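Local coordinates for protein MaoC-like dehydratase (PDB 3KH8) that probably catalyses the addition or removal of water at carbon-carbon double bonds of acyl thioesters, as a hot dog-fold hydro-lyase of the MaoC and hydratase 2 type, at residues N210-T215 and G288-T293; Q246-G251 and P284-E289; Q292-Q297 and L304-V309. All blocks are in the same frame, centred on the assembly; numbering follows the deposited sequence.

Past the N-terminal half, the chain lays down strand 209-214, whose partner in contact 1 arrives only after 72 intervening residues, helices 219-223, 236-241 and 251-266 among them. Within that excursion the loop 246-251, just before helix 251-266, opens contact 2, which closes at 284-289 after the helix and strand 274-281. Contact 1 closes next, on a segment that shares Gly288 and Glu289 with contact 2. Contact 3 then follows as a local hairpin, beginning on Gln292 and Thr293, where contact 1 ends. Strand 290-297 is thus flanked by 209-214 and 302-309, and contact 2 ties the loop entering that strand to the loop entering the helix.

Contact 1. Residues N210-T215 and G288-T293; sequences NDEFKT and GETIQT
Thr215 and Glu289 make the tight end of this contact. The Thr215 hydroxyl OG1 gives its proton to Glu289 O at 2.7 Å, in the carbonyl plane and on a lone pair, while the backbone N of Thr215 reaches the same oxygen from above that plane. OG1 also accepts from Gly288 N at 2.9 Å. Two donors therefore grip one carbonyl, and one hydroxyl bonds both Gly288 N and Glu289 O at the end of the turn. With OG1 placed between backbone N and carbonyl carbon (chi1 69°), the methyl CG2 is left to pack on Ile291 CD1 at 3.8 Å, against the side of the sheet that faces helix 251-266.

From here strands 209-214 and 290-297 run antiparallel, 164° between their directions, as neighbours in the curled sheet of the hot dog fold, which wraps around the long helix 251-266. Phe213 pairs with Ile291 and Asp211 with Thr293 through paired backbone bonds, Ile291 N to Phe213 O being 2.8 Å. Beside them a water gives a hydrogen to Ile291 O at 2.9 Å and also bonds with Thr293 OG1.

The face bearing Glu212, Lys214, Thr290 and Gln292 is looser, and its Glu212 and Lys214 are solvent-exposed. Here Glu212 CB rests 4.1 Å from Thr290 CG2, and its carboxylate turns to a salt bridge with Lys310. Bent twice, the Lys214 chain passes CD at 3.5 Å from Thr290 OG1, itself hydrogen-bonded to Glu311. Lys214 NZ then curls back to donate to both Gly288 O and Thr215 O.

Contact 2. Residues Q246-G251 and P284-E289; sequences QPILHG and PCFPGE
Pro287 pushes its CD corner into the bend of the chain at 247-249: CD lies 3.3 Å from Pro247 O and 3.6 Å from Leu249 N. Next to it three groups border the Phe286 ring. Pro247 O comes to the ring's edge near its plane, while two carbons approach obliquely, Gln246 CG 3.7 Å from CD1 and Ile248 CG2 3.7 Å from CE1. The same Ile248 methyl also meets Pro284 CB, filling the hollow between Pro284 and Phe286. The Gln246 amide stands nearly upright to the ring, 81° between the planes, with NE2 close to Phe286 CB.

Phe286 to Glu289 form a type II beta turn leading into strand 290-297 of the hot dog fold, with Gly288 at its third position. The partner loop 246-251 runs into helix 251-266, which has His250 as its N-cap residue. One direct hydrogen bond joins the two loops, Leu249 N to Cys285 O at 2.9 Å, while a water spans Leu249 O and Cys285 N. Leu249 CG lies anti to the backbone N (chi1 -178°), and with chi2 near 65° the CD2 branch reaches Cys285 SG at 4.1 Å; both side chains also touch Ser254 of the helix.

Contact 3. Residues Q292-Q297 and L304-V309; sequences QTRMWQ and LFQAVV
Arg294 and Gln306 face each other across the beta hairpin 290-297/302-309, part of the antiparallel sheet of the hot dog fold. The strands run antiparallel, 162° between their directions, and the pairs Gln292-Val308, Arg294-Gln306 and Trp296-Leu304 are each joined by two backbone hydrogen bonds. Their side chains share one face of the sheet, while Thr293, Met295, Phe305 and Ala307 occupy the other, the face turned to helix 251-266.

The Arg294 side chain can be followed outward. CB starts beside Gln306 O, at 4.0 Å. CG leaves anti to the carbonyl carbon (chi1 -55°), and from there the chain is extended, so that it lies across Val308 and Gln306. CD is 3.7 Å from Gln306 OE1 and also touches Val308 CG2. NE and CZ then come over that same methyl, which lies beneath the centre of one guanidinium face, Arg294 CZ being 3.5 Å from Val308 CG2. At the end Arg294 NH1 donates to Gln306 OE1 at 3.2 Å; the oxygen is in the guanidinium plane, but the donor stands above the plane of the amide, not on a lone pair. NH2 ends near the Val308 methyls.

The other atom of the same Gln306 amide is held too: NE2 donates to Asp318 OD1 on strand 314-324. Both bonds are consistent with OE1 being turned to the arginine. The indole of Trp296 enters edge-on: Leu304 O lies near the ring plane beside CE3, and the indole nitrogen bonds to Arg205 O. On the helix-facing side Met295 CG meets Phe305 CB. On the face shared with Arg294, Trp296 CH2 comes 3.5 Å from Gln306 OE1, at the indole's edge and with the ring and amide planes 62° apart.

Contact 1. Residues N210-T215 and G288-T293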
loop_
_atom_site.group_PDB
_atom_site.type_symbol
_atom_site.label_atom_id
_atom_site.label_comp_id
_atom_site.label_asym_id
_atom_site.label_seq_id
_atom_site.Cartn_x
_atom_site.Cartn_y
_atom_site.Cartn_z
ATOM N N ASN A 210 -10.706 0.178 -25.793
ATOM C CA ASN A 210 -11.246 0.631 -24.519
ATOM C C ASN A 210 -10.801 -0.293 -23.401
ATOM O O ASN A 210 -10.606 -1.489 -23.615
ATOM C CB ASN A 210 -12.776 0.679 -24.561
ATOM C CG ASN A 210 -13.306 1.712 -25.536
ATOM O OD1 ASN A 210 -13.300 2.913 -25.256
ATOM N ND2 ASN A 210 -13.777 1.245 -26.688
ATOM N N ASP A 211 -10.627 0.276 -22.214
ATOM C CA ASP A 211 -10.338 -0.492 -21.013
ATOM C C ASP A 211 -11.062 0.211 -19.878
ATOM O O ASP A 211 -11.378 1.399 -19.976
ATOM C CB ASP A 211 -8.824 -0.547 -20.751
ATOM C CG ASP A 211 -8.407 -1.721 -19.847
ATOM O OD1 ASP A 211 -9.282 -2.437 -19.311
ATOM O OD2 ASP A 211 -7.185 -1.925 -19.671
ATOM N N GLU A 212 -11.354 -0.520 -18.811
ATOM C CA GLU A 212 -11.934 0.109 -17.632
ATOM C C GLU A 212 -11.370 -0.476 -16.353
ATOM O O GLU A 212 -10.973 -1.642 -16.307
ATOM C CB GLU A 212 -13.467 0.038 -17.640
ATOM C CG GLU A 212 -14.045 -1.362 -17.554
ATOM C CD GLU A 212 -15.534 -1.362 -17.250
ATOM O OE1 GLU A 212 -16.269 -0.509 -17.801
ATOM O OE2 GLU A 212 -15.969 -2.224 -16.458
ATOM N N PHE A 213 -11.325 0.359 -15.324
ATOM C CA PHE A 213 -10.893 -0.065 -14.008
ATOM C C PHE A 213 -11.790 0.560 -12.952
ATOM O O PHE A 213 -11.928 1.781 -12.881
ATOM C CB PHE A 213 -9.421 0.293 -13.753
ATOM C CG PHE A 213 -8.944 -0.076 -12.373
ATOM C CD1 PHE A 213 -8.733 -1.412 -12.030
ATOM C CD2 PHE A 213 -8.727 0.908 -11.409
ATOM C CE1 PHE A 213 -8.304 -1.760 -10.749
ATOM C CE2 PHE A 213 -8.303 0.570 -10.129
ATOM C CZ PHE A 213 -8.092 -0.767 -9.800
ATOM N N LYS A 214 -12.413 -0.301 -12.154
ATOM C CA LYS A 214 -13.218 0.113 -11.016
ATOM C C LYS A 214 -12.272 0.455 -9.867
ATOM O O LYS A 214 -11.628 -0.434 -9.304
ATOM C CB LYS A 214 -14.184 -1.022 -10.632
ATOM C CG LYS A 214 -14.926 -0.877 -9.298
ATOM C CD LYS A 214 -15.960 0.229 -9.306
ATOM C CE LYS A 214 -16.833 0.171 -8.052
ATOM N NZ LYS A 214 -16.105 0.601 -6.814
ATOM N N THR A 215 -12.168 1.741 -9.535
ATOM C CA THR A 215 -11.357 2.143 -8.385
ATOM C C THR A 215 -12.060 1.783 -7.073
ATOM O O THR A 215 -13.283 1.654 -7.028
ATOM C CB THR A 215 -10.998 3.652 -8.393
ATOM O OG1 THR A 215 -12.172 4.440 -8.153
ATOM C CG2 THR A 215 -10.353 4.059 -9.723
ATOM N N GLY A 288 -13.768 5.182 -5.887
ATOM C CA GLY A 288 -14.952 4.335 -6.012
ATOM C C GLY A 288 -15.560 4.357 -7.402
ATOM O O GLY A 288 -16.299 3.446 -7.775
ATOM N N GLU A 289 -15.247 5.397 -8.172
ATOM C CA GLU A 289 -15.759 5.525 -9.531
ATOM C C GLU A 289 -14.961 4.676 -10.516
ATOM O O GLU A 289 -13.789 4.345 -10.266
ATOM C CB GLU A 289 -15.788 6.997 -9.964
ATOM C CG GLU A 289 -16.776 7.841 -9.154
ATOM C CD GLU A 289 -16.975 9.239 -9.711
ATOM O OE1 GLU A 289 -15.980 9.918 -10.045
ATOM O OE2 GLU A 289 -18.143 9.661 -9.805
ATOM N N THR A 290 -15.608 4.317 -11.625
ATOM C CA THR A 290 -14.990 3.510 -12.670
ATOM C C THR A 290 -14.314 4.403 -13.707
ATOM O O THR A 290 -14.954 5.285 -14.294
ATOM C CB THR A 290 -16.028 2.591 -13.360
ATOM O OG1 THR A 290 -16.683 1.791 -12.369
ATOM C CG2 THR A 290 -15.362 1.674 -14.386
ATOM N N ILE A 291 -13.021 4.173 -13.921
ATOM C CA ILE A 291 -12.251 4.944 -14.895
ATOM C C ILE A 291 -12.119 4.175 -16.203
ATOM O O ILE A 291 -11.497 3.107 -16.244
ATOM C CB ILE A 291 -10.847 5.333 -14.364
ATOM C CG1 ILE A 291 -10.969 6.260 -13.147
ATOM C CG2 ILE A 291 -10.011 5.993 -15.481
ATOM C CD1 ILE A 291 -9.630 6.576 -12.443
ATOM N N GLN A 292 -12.711 4.728 -17.260
ATOM C CA GLN A 292 -12.611 4.168 -18.609
ATOM C C GLN A 292 -11.508 4.878 -19.374
ATOM O O GLN A 292 -11.489 6.110 -19.436
ATOM C CB GLN A 292 -13.922 4.359 -19.380
ATOM C CG GLN A 292 -15.139 3.661 -18.800
ATOM C CD GLN A 292 -16.436 4.134 -19.447
ATOM O OE1 GLN A 292 -16.694 5.334 -19.551
ATOM N NE2 GLN A 292 -17.259 3.190 -19.878
ATOM N N THR A 293 -10.607 4.109 -19.972
ATOM C CA THR A 293 -9.581 4.687 -20.833
ATOM C C THR A 293 -9.936 4.442 -22.306
ATOM O O THR A 293 -10.019 3.291 -22.752
ATOM C CB THR A 293 -8.161 4.158 -20.483
ATOM O OG1 THR A 293 -7.882 4.416 -19.100
ATOM C CG2 THR A 293 -7.099 4.844 -21.329
HETATM O O HOH W 1 -9.134 2.264 -17.667
#

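Contact 2. Residues Q246-G251 and P284-E289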
loop_
_atom_site.group_PDB
_atom_site.type_symbol
_atom_site.label_atom_id
_atom_site.label_comp_id
_atom_site.label_asym_id
_atom_site.label_seq_id
_atom_site.Cartn_x
_atom_site.Cartn_y
_atom_site.Cartn_z
ATOM N N GLN A 246 -17.147 14.819 -1.210
ATOM C CA GLN A 246 -16.249 13.880 -0.552
ATOM C C GLN A 246 -14.831 14.123 -1.085
ATOM O O GLN A 246 -14.664 14.859 -2.062
ATOM C CB GLN A 246 -16.709 12.434 -0.797
ATOM C CG GLN A 246 -16.764 12.008 -2.266
ATOM C CD GLN A 246 -17.443 10.664 -2.464
ATOM O OE1 GLN A 246 -18.573 10.452 -2.018
ATOM N NE2 GLN A 246 -16.761 9.751 -3.143
ATOM N N PRO A 247 -13.802 13.538 -0.437
ATOM C CA PRO A 247 -12.445 13.690 -0.972
ATOM C C PRO A 247 -12.345 13.235 -2.430
ATOM O O PRO A 247 -13.068 12.330 -2.846
ATOM C CB PRO A 247 -11.614 12.775 -0.071
ATOM C CG PRO A 247 -12.347 12.770 1.224
ATOM C CD PRO A 247 -13.803 12.801 0.844
ATOM N N ILE A 248 -11.468 13.873 -3.197
ATOM C CA ILE A 248 -11.227 13.468 -4.584
ATOM C C ILE A 248 -9.999 12.563 -4.703
ATOM O O ILE A 248 -9.071 12.657 -3.895
ATOM C CB ILE A 248 -11.086 14.690 -5.533
ATOM C CG1 ILE A 248 -9.853 15.532 -5.168
ATOM C CG2 ILE A 248 -12.372 15.529 -5.520
ATOM C CD1 ILE A 248 -9.432 16.528 -6.236
ATOM N N LEU A 249 -10.000 11.688 -5.708
ATOM C CA LEU A 249 -8.842 10.850 -6.000
ATOM C C LEU A 249 -7.741 11.713 -6.607
ATOM O O LEU A 249 -8.031 12.651 -7.346
ATOM C CB LEU A 249 -9.226 9.713 -6.960
ATOM C CG LEU A 249 -8.166 8.682 -7.373
ATOM C CD1 LEU A 249 -7.682 7.839 -6.174
ATOM C CD2 LEU A 249 -8.691 7.783 -8.487
ATOM N N HIS A 250 -6.489 11.400 -6.276
ATOM C CA HIS A 250 -5.323 12.084 -6.847
ATOM C C HIS A 250 -5.404 12.051 -8.362
ATOM O O HIS A 250 -5.629 10.991 -8.943
ATOM C CB HIS A 250 -4.023 11.372 -6.456
ATOM C CG HIS A 250 -3.766 11.300 -4.981
ATOM N ND1 HIS A 250 -4.555 10.568 -4.118
ATOM C CD2 HIS A 250 -2.766 11.816 -4.228
ATOM C CE1 HIS A 250 -4.068 10.661 -2.893
ATOM N NE2 HIS A 250 -2.985 11.418 -2.932
ATOM N N GLY A 251 -5.214 13.204 -9.003
ATOM C CA GLY A 251 -5.122 13.262 -10.462
ATOM C C GLY A 251 -4.041 12.349 -11.028
ATOM O O GLY A 251 -4.228 11.724 -12.075
ATOM N N PRO A 284 -12.614 16.428 -11.721
ATOM C CA PRO A 284 -12.187 15.521 -10.663
ATOM C C PRO A 284 -12.821 14.136 -10.725
ATOM O O PRO A 284 -13.907 13.960 -11.284
ATOM C CB PRO A 284 -12.605 16.252 -9.383
ATOM C CG PRO A 284 -13.765 17.082 -9.789
ATOM C CD PRO A 284 -13.514 17.484 -11.213
ATOM N N CYS A 285 -12.115 13.170 -10.146
ATOM C CA CYS A 285 -12.581 11.802 -9.999
ATOM C C CYS A 285 -12.790 11.518 -8.511
ATOM O O CYS A 285 -12.051 12.022 -7.667
ATOM C CB CYS A 285 -11.539 10.843 -10.575
ATOM S SG CYS A 285 -11.979 9.099 -10.535
ATOM N N PHE A 286 -13.799 10.716 -8.193
ATOM C CA PHE A 286 -14.038 10.328 -6.810
ATOM C C PHE A 286 -13.660 8.868 -6.602
ATOM O O PHE A 286 -14.011 8.012 -7.422
ATOM C CB PHE A 286 -15.493 10.599 -6.405
ATOM C CG PHE A 286 -15.894 12.038 -6.556
ATOM C CD1 PHE A 286 -15.510 12.983 -5.606
ATOM C CD2 PHE A 286 -16.636 12.456 -7.658
ATOM C CE1 PHE A 286 -15.868 14.317 -5.746
ATOM C CE2 PHE A 286 -17.000 13.788 -7.806
ATOM C CZ PHE A 286 -16.612 14.724 -6.846
ATOM N N PRO A 287 -12.922 8.576 -5.514
ATOM C CA PRO A 287 -12.546 7.186 -5.257
ATOM C C PRO A 287 -13.799 6.321 -5.204
ATOM O O PRO A 287 -14.788 6.705 -4.573
ATOM C CB PRO A 287 -11.874 7.244 -3.878
ATOM C CG PRO A 287 -11.524 8.673 -3.660
ATOM C CD PRO A 287 -12.557 9.466 -4.398
ATOM N N GLY A 288 -13.768 5.182 -5.887
ATOM C CA GLY A 288 -14.952 4.335 -6.012
ATOM C C GLY A 288 -15.560 4.357 -7.402
ATOM O O GLY A 288 -16.299 3.446 -7.775
ATOM N N GLU A 289 -15.247 5.397 -8.172
ATOM C CA GLU A 289 -15.759 5.525 -9.531
ATOM C C GLU A 289 -14.961 4.676 -10.516
ATOM O O GLU A 289 -13.789 4.345 -10.266
ATOM C CB GLU A 289 -15.788 6.997 -9.964
ATOM C CG GLU A 289 -16.776 7.841 -9.154
ATOM C CD GLU A 289 -16.975 9.239 -9.711
ATOM O OE1 GLU A 289 -15.980 9.918 -10.045
ATOM O OE2 GLU A 289 -18.143 9.661 -9.805
HETATM O O HOH W 2 -9.581 13.875 -9.182
#

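Contact 3. Residues Q292-Q297 and L304-V309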
loop_
_atom_site.group_PDB
_atom_site.type_symbol
_atom_site.label_atom_id
_atom_site.label_comp_id
_atom_site.label_asym_id
_atom_site.label_seq_id
_atom_site.Cartn_x
_atom_site.Cartn_y
_atom_site.Cartn_z
ATOM N N GLN A 292 -12.711 4.728 -17.260
ATOM C CA GLN A 292 -12.611 4.168 -18.609
ATOM C C GLN A 292 -11.508 4.878 -19.374
ATOM O O GLN A 292 -11.489 6.110 -19.436
ATOM C CB GLN A 292 -13.922 4.359 -19.380
ATOM C CG GLN A 292 -15.139 3.661 -18.800
ATOM C CD GLN A 292 -16.436 4.134 -19.447
ATOM O OE1 GLN A 292 -16.694 5.334 -19.551
ATOM N NE2 GLN A 292 -17.259 3.190 -19.878
ATOM N N THR A 293 -10.607 4.109 -19.972
ATOM C CA THR A 293 -9.581 4.687 -20.833
ATOM C C THR A 293 -9.936 4.442 -22.306
ATOM O O THR A 293 -10.019 3.291 -22.752
ATOM C CB THR A 293 -8.161 4.158 -20.483
ATOM O OG1 THR A 293 -7.882 4.416 -19.100
ATOM C CG2 THR A 293 -7.099 4.844 -21.329
ATOM N N ARG A 294 -10.169 5.532 -23.038
ATOM C CA ARG A 294 -10.464 5.478 -24.476
ATOM C C ARG A 294 -9.175 5.687 -25.252
ATOM O O ARG A 294 -8.483 6.677 -25.035
ATOM C CB ARG A 294 -11.439 6.588 -24.877
ATOM C CG ARG A 294 -12.736 6.643 -24.107
ATOM C CD ARG A 294 -13.464 7.941 -24.426
ATOM N NE ARG A 294 -14.838 7.921 -23.937
ATOM C CZ ARG A 294 -15.617 8.995 -23.832
ATOM N NH1 ARG A 294 -15.157 10.196 -24.167
ATOM N NH2 ARG A 294 -16.853 8.867 -23.376
ATOM N N MET A 295 -8.862 4.774 -26.168
ATOM C CA MET A 295 -7.583 4.825 -26.875
ATOM C C MET A 295 -7.719 4.855 -28.400
ATOM O O MET A 295 -8.460 4.059 -28.991
ATOM C CB MET A 295 -6.674 3.674 -26.423
ATOM C CG MET A 295 -6.301 3.736 -24.930
ATOM S SD MET A 295 -5.620 2.202 -24.263
ATOM C CE MET A 295 -7.088 1.199 -24.054
ATOM N N TRP A 296 -7.002 5.789 -29.020
ATOM C CA TRP A 296 -6.990 5.942 -30.473
ATOM C C TRP A 296 -5.574 5.720 -31.007
ATOM O O TRP A 296 -4.660 6.495 -30.710
ATOM C CB TRP A 296 -7.459 7.344 -30.878
ATOM C CG TRP A 296 -8.922 7.649 -30.664
ATOM C CD1 TRP A 296 -9.931 7.508 -31.581
ATOM C CD2 TRP A 296 -9.530 8.189 -29.481
ATOM N NE1 TRP A 296 -11.128 7.912 -31.036
ATOM C CE2 TRP A 296 -10.912 8.334 -29.750
ATOM C CE3 TRP A 296 -9.044 8.556 -28.216
ATOM C CZ2 TRP A 296 -11.814 8.835 -28.801
ATOM C CZ3 TRP A 296 -9.943 9.049 -27.270
ATOM C CH2 TRP A 296 -11.313 9.181 -27.569
ATOM N N GLN A 297 -5.406 4.650 -31.779
ATOM C CA GLN A 297 -4.151 4.371 -32.474
ATOM C C GLN A 297 -3.987 5.366 -33.621
ATOM O O GLN A 297 -4.859 5.477 -34.484
ATOM C CB GLN A 297 -4.150 2.922 -32.994
ATOM C CG GLN A 297 -2.955 2.532 -33.879
ATOM C CD GLN A 297 -1.645 2.448 -33.117
ATOM O OE1 GLN A 297 -0.798 3.337 -33.214
ATOM N NE2 GLN A 297 -1.474 1.380 -32.348
ATOM N N LEU A 304 -3.460 8.462 -28.938
ATOM C CA LEU A 304 -4.205 9.512 -28.267
ATOM C C LEU A 304 -5.239 8.863 -27.356
ATOM O O LEU A 304 -5.728 7.763 -27.644
ATOM C CB LEU A 304 -4.836 10.481 -29.276
ATOM C CG LEU A 304 -3.863 11.153 -30.262
ATOM C CD1 LEU A 304 -4.577 12.164 -31.143
ATOM C CD2 LEU A 304 -2.670 11.819 -29.556
ATOM N N PHE A 305 -5.543 9.518 -26.240
ATOM C CA PHE A 305 -6.423 8.910 -25.246
ATOM C C PHE A 305 -7.119 9.889 -24.317
ATOM O O PHE A 305 -6.702 11.045 -24.176
ATOM C CB PHE A 305 -5.673 7.846 -24.432
ATOM C CG PHE A 305 -4.649 8.407 -23.488
ATOM C CD1 PHE A 305 -3.354 8.664 -23.921
ATOM C CD2 PHE A 305 -4.982 8.672 -22.160
ATOM C CE1 PHE A 305 -2.402 9.176 -23.047
ATOM C CE2 PHE A 305 -4.038 9.192 -21.277
ATOM C CZ PHE A 305 -2.745 9.436 -21.719
ATOM N N GLN A 306 -8.192 9.405 -23.700
ATOM C CA GLN A 306 -8.887 10.103 -22.632
ATOM C C GLN A 306 -9.199 9.105 -21.528
ATOM O O GLN A 306 -9.336 7.909 -21.792
ATOM C CB GLN A 306 -10.209 10.680 -23.133
ATOM C CG GLN A 306 -10.110 11.764 -24.200
ATOM C CD GLN A 306 -11.484 12.226 -24.642
ATOM O OE1 GLN A 306 -12.326 11.414 -25.025
ATOM N NE2 GLN A 306 -11.725 13.529 -24.570
ATOM N N ALA A 307 -9.311 9.594 -20.296
ATOM C CA ALA A 307 -9.876 8.798 -19.216
ATOM C C ALA A 307 -11.181 9.434 -18.768
ATOM O O ALA A 307 -11.263 10.652 -18.595
ATOM C CB ALA A 307 -8.901 8.660 -18.052
ATOM N N VAL A 308 -12.200 8.598 -18.590
ATOM C CA VAL A 308 -13.560 9.064 -18.348
ATOM C C VAL A 308 -14.152 8.321 -17.156
ATOM O O VAL A 308 -13.941 7.121 -17.009
ATOM C CB VAL A 308 -14.458 8.834 -19.600
ATOM C CG1 VAL A 308 -15.858 9.415 -19.392
ATOM C CG2 VAL A 308 -13.815 9.438 -20.855
ATOM N N VAL A 309 -14.879 9.038 -16.302
ATOM C CA VAL A 309 -15.649 8.393 -15.240
ATOM C C VAL A 309 -16.924 7.820 -15.850
ATOM O O VAL A 309 -17.777 8.564 -16.358
ATOM C CB VAL A 309 -15.965 9.352 -14.063
ATOM C CG1 VAL A 309 -17.045 8.770 -13.160
ATOM C CG2 VAL A 309 -14.708 9.633 -13.254
#